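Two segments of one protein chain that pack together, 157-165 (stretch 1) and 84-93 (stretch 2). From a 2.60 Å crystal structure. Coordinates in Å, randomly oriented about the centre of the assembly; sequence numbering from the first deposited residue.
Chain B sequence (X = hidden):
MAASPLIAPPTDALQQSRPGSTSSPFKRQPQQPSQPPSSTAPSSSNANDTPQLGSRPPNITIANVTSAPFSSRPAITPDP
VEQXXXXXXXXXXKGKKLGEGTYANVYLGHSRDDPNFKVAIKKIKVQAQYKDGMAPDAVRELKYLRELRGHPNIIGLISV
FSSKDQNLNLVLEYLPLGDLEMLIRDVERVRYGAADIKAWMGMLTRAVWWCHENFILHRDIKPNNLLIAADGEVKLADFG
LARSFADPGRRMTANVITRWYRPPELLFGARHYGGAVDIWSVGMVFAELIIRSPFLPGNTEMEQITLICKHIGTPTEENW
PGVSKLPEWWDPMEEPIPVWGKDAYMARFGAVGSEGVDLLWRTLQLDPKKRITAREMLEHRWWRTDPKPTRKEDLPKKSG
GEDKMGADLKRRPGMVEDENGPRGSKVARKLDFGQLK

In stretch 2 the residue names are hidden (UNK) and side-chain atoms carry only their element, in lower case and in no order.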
# COMPACT_ATOMS: atom_id res chain seq x y z
N LEU B 157 -3.07 -13.52 -0.27
CA LEU B 157 -4.37 -13.05 -0.75
C LEU B 157 -4.58 -13.66 -2.14
O LEU B 157 -3.98 -13.21 -3.12
CB LEU B 157 -4.42 -11.53 -0.78
CG LEU B 157 -5.74 -10.91 -1.23
CD1 LEU B 157 -6.87 -11.30 -0.29
CD2 LEU B 157 -5.62 -9.41 -1.31
N ILE B 158 -5.42 -14.69 -2.21
CA ILE B 158 -5.59 -15.41 -3.47
C ILE B 158 -6.40 -14.59 -4.46
O ILE B 158 -6.07 -14.54 -5.65
CB ILE B 158 -6.25 -16.78 -3.20
CG1 ILE B 158 -5.26 -17.69 -2.47
CG2 ILE B 158 -6.72 -17.40 -4.51
CD1 ILE B 158 -5.88 -18.91 -1.85
N SER B 159 -7.47 -13.95 -4.00
CA SER B 159 -8.37 -13.23 -4.90
C SER B 159 -9.22 -12.27 -4.08
O SER B 159 -9.29 -12.36 -2.85
CB SER B 159 -9.24 -14.20 -5.70
OG SER B 159 -10.21 -13.51 -6.47
N VAL B 160 -9.86 -11.34 -4.79
CA VAL B 160 -10.78 -10.38 -4.19
C VAL B 160 -11.97 -10.22 -5.12
O VAL B 160 -11.80 -10.09 -6.34
CB VAL B 160 -10.11 -9.01 -3.94
CG1 VAL B 160 -11.10 -8.03 -3.33
CG2 VAL B 160 -8.91 -9.17 -3.04
N PHE B 161 -13.18 -10.23 -4.56
CA PHE B 161 -14.38 -10.01 -5.34
C PHE B 161 -15.43 -9.34 -4.46
O PHE B 161 -15.39 -9.45 -3.23
CB PHE B 161 -14.93 -11.32 -5.92
CG PHE B 161 -15.33 -12.32 -4.88
CD1 PHE B 161 -16.59 -12.28 -4.30
CD2 PHE B 161 -14.46 -13.32 -4.48
CE1 PHE B 161 -16.96 -13.20 -3.34
CE2 PHE B 161 -14.82 -14.25 -3.53
CZ PHE B 161 -16.08 -14.19 -2.95
N SER B 162 -16.37 -8.66 -5.10
CA SER B 162 -17.45 -7.98 -4.41
C SER B 162 -18.69 -8.86 -4.39
O SER B 162 -18.98 -9.57 -5.36
CB SER B 162 -17.76 -6.64 -5.08
OG SER B 162 -18.14 -6.83 -6.43
N SER B 163 -19.42 -8.82 -3.28
CA SER B 163 -20.58 -9.67 -3.07
C SER B 163 -21.84 -9.01 -3.63
O SER B 163 -21.86 -7.82 -3.96
CB SER B 163 -20.75 -9.97 -1.58
OG SER B 163 -21.91 -10.73 -1.33
N LYS B 164 -22.90 -9.81 -3.74
CA LYS B 164 -24.17 -9.28 -4.23
C LYS B 164 -24.71 -8.20 -3.31
O LYS B 164 -25.35 -7.24 -3.78
CB LYS B 164 -25.20 -10.42 -4.38
CG LYS B 164 -25.75 -11.02 -3.08
CD LYS B 164 -24.74 -11.94 -2.38
CE LYS B 164 -25.35 -12.59 -1.15
NZ LYS B 164 -24.38 -13.51 -0.48
N ASP B 165 -24.46 -8.31 -2.00
CA ASP B 165 -24.91 -7.33 -1.02
C ASP B 165 -23.91 -6.18 -0.85
O ASP B 165 -23.90 -5.54 0.21
CB ASP B 165 -25.17 -8.01 0.32
CG ASP B 165 -23.92 -8.61 0.94
OD1 ASP B 165 -23.10 -9.17 0.18
OD2 ASP B 165 -23.77 -8.53 2.17
N UNK B 84 -18.21 -9.70 -14.24
CA UNK B 84 -16.85 -10.19 -14.01
C UNK B 84 -16.63 -10.53 -12.55
O UNK B 84 -15.97 -11.53 -12.22
c UNK B 84 -15.83 -9.16 -14.49
s UNK B 84 -13.18 -8.49 -15.06
c UNK B 84 -13.39 -8.79 -16.82
c UNK B 84 -14.38 -9.63 -14.36
N UNK B 85 -17.17 -9.72 -11.64
CA UNK B 85 -17.06 -10.03 -10.22
C UNK B 85 -17.82 -11.31 -9.88
O UNK B 85 -17.36 -12.11 -9.06
n UNK B 85 -16.71 -6.65 -8.94
o UNK B 85 -15.43 -8.43 -8.42
c UNK B 85 -16.48 -7.96 -8.87
c UNK B 85 -17.59 -8.87 -9.37
N UNK B 86 -18.98 -11.52 -10.50
CA UNK B 86 -19.73 -12.74 -10.25
C UNK B 86 -18.98 -13.95 -10.80
O UNK B 86 -19.00 -15.03 -10.20
o UNK B 86 -22.00 -12.33 -8.09
o UNK B 86 -21.65 -10.18 -8.38
c UNK B 86 -21.97 -11.50 -10.33
c UNK B 86 -21.12 -12.65 -10.86
c UNK B 86 -21.87 -11.33 -8.82
N UNK B 87 -18.31 -13.79 -11.94
CA UNK B 87 -17.49 -14.87 -12.48
C UNK B 87 -16.36 -15.23 -11.53
O UNK B 87 -15.98 -16.40 -11.44
c UNK B 87 -16.93 -14.47 -13.84
N UNK B 88 -15.80 -14.24 -10.83
CA UNK B 88 -14.73 -14.52 -9.87
C UNK B 88 -15.27 -15.15 -8.60
O UNK B 88 -14.61 -16.00 -8.00
c UNK B 88 -13.98 -13.23 -9.55
o UNK B 88 -11.74 -13.99 -10.94
o UNK B 88 -10.65 -14.66 -9.16
c UNK B 88 -11.61 -14.08 -9.70
c UNK B 88 -12.67 -13.45 -8.82
N UNK B 89 -16.46 -14.73 -8.16
CA UNK B 89 -17.07 -15.35 -6.99
C UNK B 89 -17.43 -16.81 -7.27
O UNK B 89 -17.43 -17.63 -6.34
c UNK B 89 -20.08 -14.18 -4.83
n UNK B 89 -21.90 -13.88 -3.14
c UNK B 89 -20.69 -14.67 -3.53
c UNK B 89 -18.98 -15.11 -5.31
c UNK B 89 -18.31 -14.56 -6.56
N UNK B 90 -17.73 -17.14 -8.52
CA UNK B 90 -18.02 -18.53 -8.88
C UNK B 90 -16.80 -19.42 -8.79
O UNK B 90 -16.94 -20.64 -8.71
c UNK B 90 -20.11 -18.45 -10.37
c UNK B 90 -20.67 -18.83 -11.74
c UNK B 90 -18.60 -18.61 -10.30
n UNK B 90 -20.55 -17.75 -12.72
n UNK B 90 -18.72 -18.63 -13.82
c UNK B 90 -19.63 -17.68 -13.68
n UNK B 90 -19.63 -16.64 -14.51
N UNK B 91 -15.59 -18.84 -8.80
CA UNK B 91 -14.38 -19.64 -8.75
C UNK B 91 -14.20 -20.36 -7.42
O UNK B 91 -13.49 -21.37 -7.37
c UNK B 91 -11.52 -17.93 -10.78
n UNK B 91 -10.18 -16.83 -12.59
c UNK B 91 -12.75 -18.78 -10.51
c UNK B 91 -13.16 -18.77 -9.05
c UNK B 91 -11.29 -17.78 -12.28
N UNK B 92 -14.84 -19.88 -6.36
CA UNK B 92 -14.65 -20.42 -5.02
C UNK B 92 -16.01 -20.72 -4.42
O UNK B 92 -16.90 -19.87 -4.43
c UNK B 92 -12.38 -17.86 -5.44
c UNK B 92 -12.53 -19.07 -4.78
c UNK B 92 -13.86 -19.45 -4.15
o UNK B 92 -8.91 -18.06 -6.56
c UNK B 92 -11.17 -17.52 -6.03
c UNK B 92 -10.24 -19.61 -5.32
c UNK B 92 -10.11 -18.40 -5.97
c UNK B 92 -11.45 -19.94 -4.74
N UNK B 93 -16.17 -21.94 -3.89
CA UNK B 93 -17.43 -22.41 -3.33
C UNK B 93 -17.38 -22.21 -1.83
O UNK B 93 -16.47 -22.73 -1.15
c UNK B 93 -18.89 -24.41 -2.96
c UNK B 93 -17.58 -25.44 -5.71
c UNK B 93 -17.67 -23.88 -3.69
c UNK B 93 -17.83 -24.04 -5.20

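Position 84 carries three carbons and a sulfur in an unbranched chain, with one carbon beyond the sulfur. It touches nothing on stretch 1, and its thioether identifies Met-84.

At position 85 two carbons lead to one oxygen and one nitrogen, the pattern of a short amide, and the CB points toward the strand. The oxygen lies 3.6 Å from Phe-161 CA, the nitrogen close to the hydroxyl of Ser-162. This is Asn-85. Its OD1 accepts a weak hydrogen bond from Ser-162 N at 3.5 Å, whereas ND2, although 2.9 Å from Ser-162 OG, is too poorly angled to form one.

Position 86 has three carbons, the third bearing two oxygens: a carboxylate on a two-methylene arm. Its CB points away from the strand, but the m rotamers at chi1 and chi2 bring the end of the chain nearer, and one oxygen comes 4.1 Å from Ser-162 O. The residue is Glu-86, and the oxygen is its OE2.

A single carbon at position 87, out of reach of stretch 1, defines Ala-87.

Position 88 again shows three carbons ending in two oxygens, here with the CB directed toward the strand and one oxygen beside the hydroxyl of Ser-159. The residue is Glu-88. Ser-159 OG donates a hydrogen bond to Glu-88 OE1 at 3.0 Å, and the Glu-88 CB packs 4.2 Å from Phe-161 CB.

Four carbons in a row ending in nitrogen occupy position 89, running past the Phe-161 ring toward Ser-163 and Lys-164. This is Lys-89, fully extended with all four chi angles t. Its CB sits over one face of the aromatic ring, 3.9 Å from the centroid of Phe-161, in a CH-pi contact, and its CG comes within 3.4 Å of Phe-161 CE1. The chain ends with Lys-89 NZ 3.7 Å from Lys-164 NZ, a proximity of like charges that does not itself favour the contact.

Three carbons, a nitrogen and a carbon with two further nitrogens form a guanidinium at position 90, which is out of reach of stretch 1; the residue is Arg-90.

Position 91 is another unbranched four-carbon chain ending in nitrogen, also out of reach. It is Lys-91, whose NZ forms a long salt bridge with Glu-88 OE2 at 3.6 Å, so that carboxylate faces a serine and a lysine.

At position 92 one carbon leads to a six-carbon ring bearing an oxygen, which approaches Ile-158 and Ser-159. The phenol is Tyr-92: its OH lies 3.1 Å from Ile-158 CG2, and its CE1 is 3.9 Å from Ser-159 CB.

Position 93 has four carbons, forked at the first with one arm two carbons long, and does not reach stretch 1; it is Ile-93.

The contact is centred on Phe-161, covered by the aliphatic part of Lys-89, while Asn-85 accepts a weak hydrogen bond from Ser-162 N and Glu-88 accepts one from Ser-159 OG. A type I turn from Lys-89 to Tyr-92 follows, and the tyrosine ring extends the packing to Ile-158.

Stretch 2, residues 84-93: MNEAEKRKYI
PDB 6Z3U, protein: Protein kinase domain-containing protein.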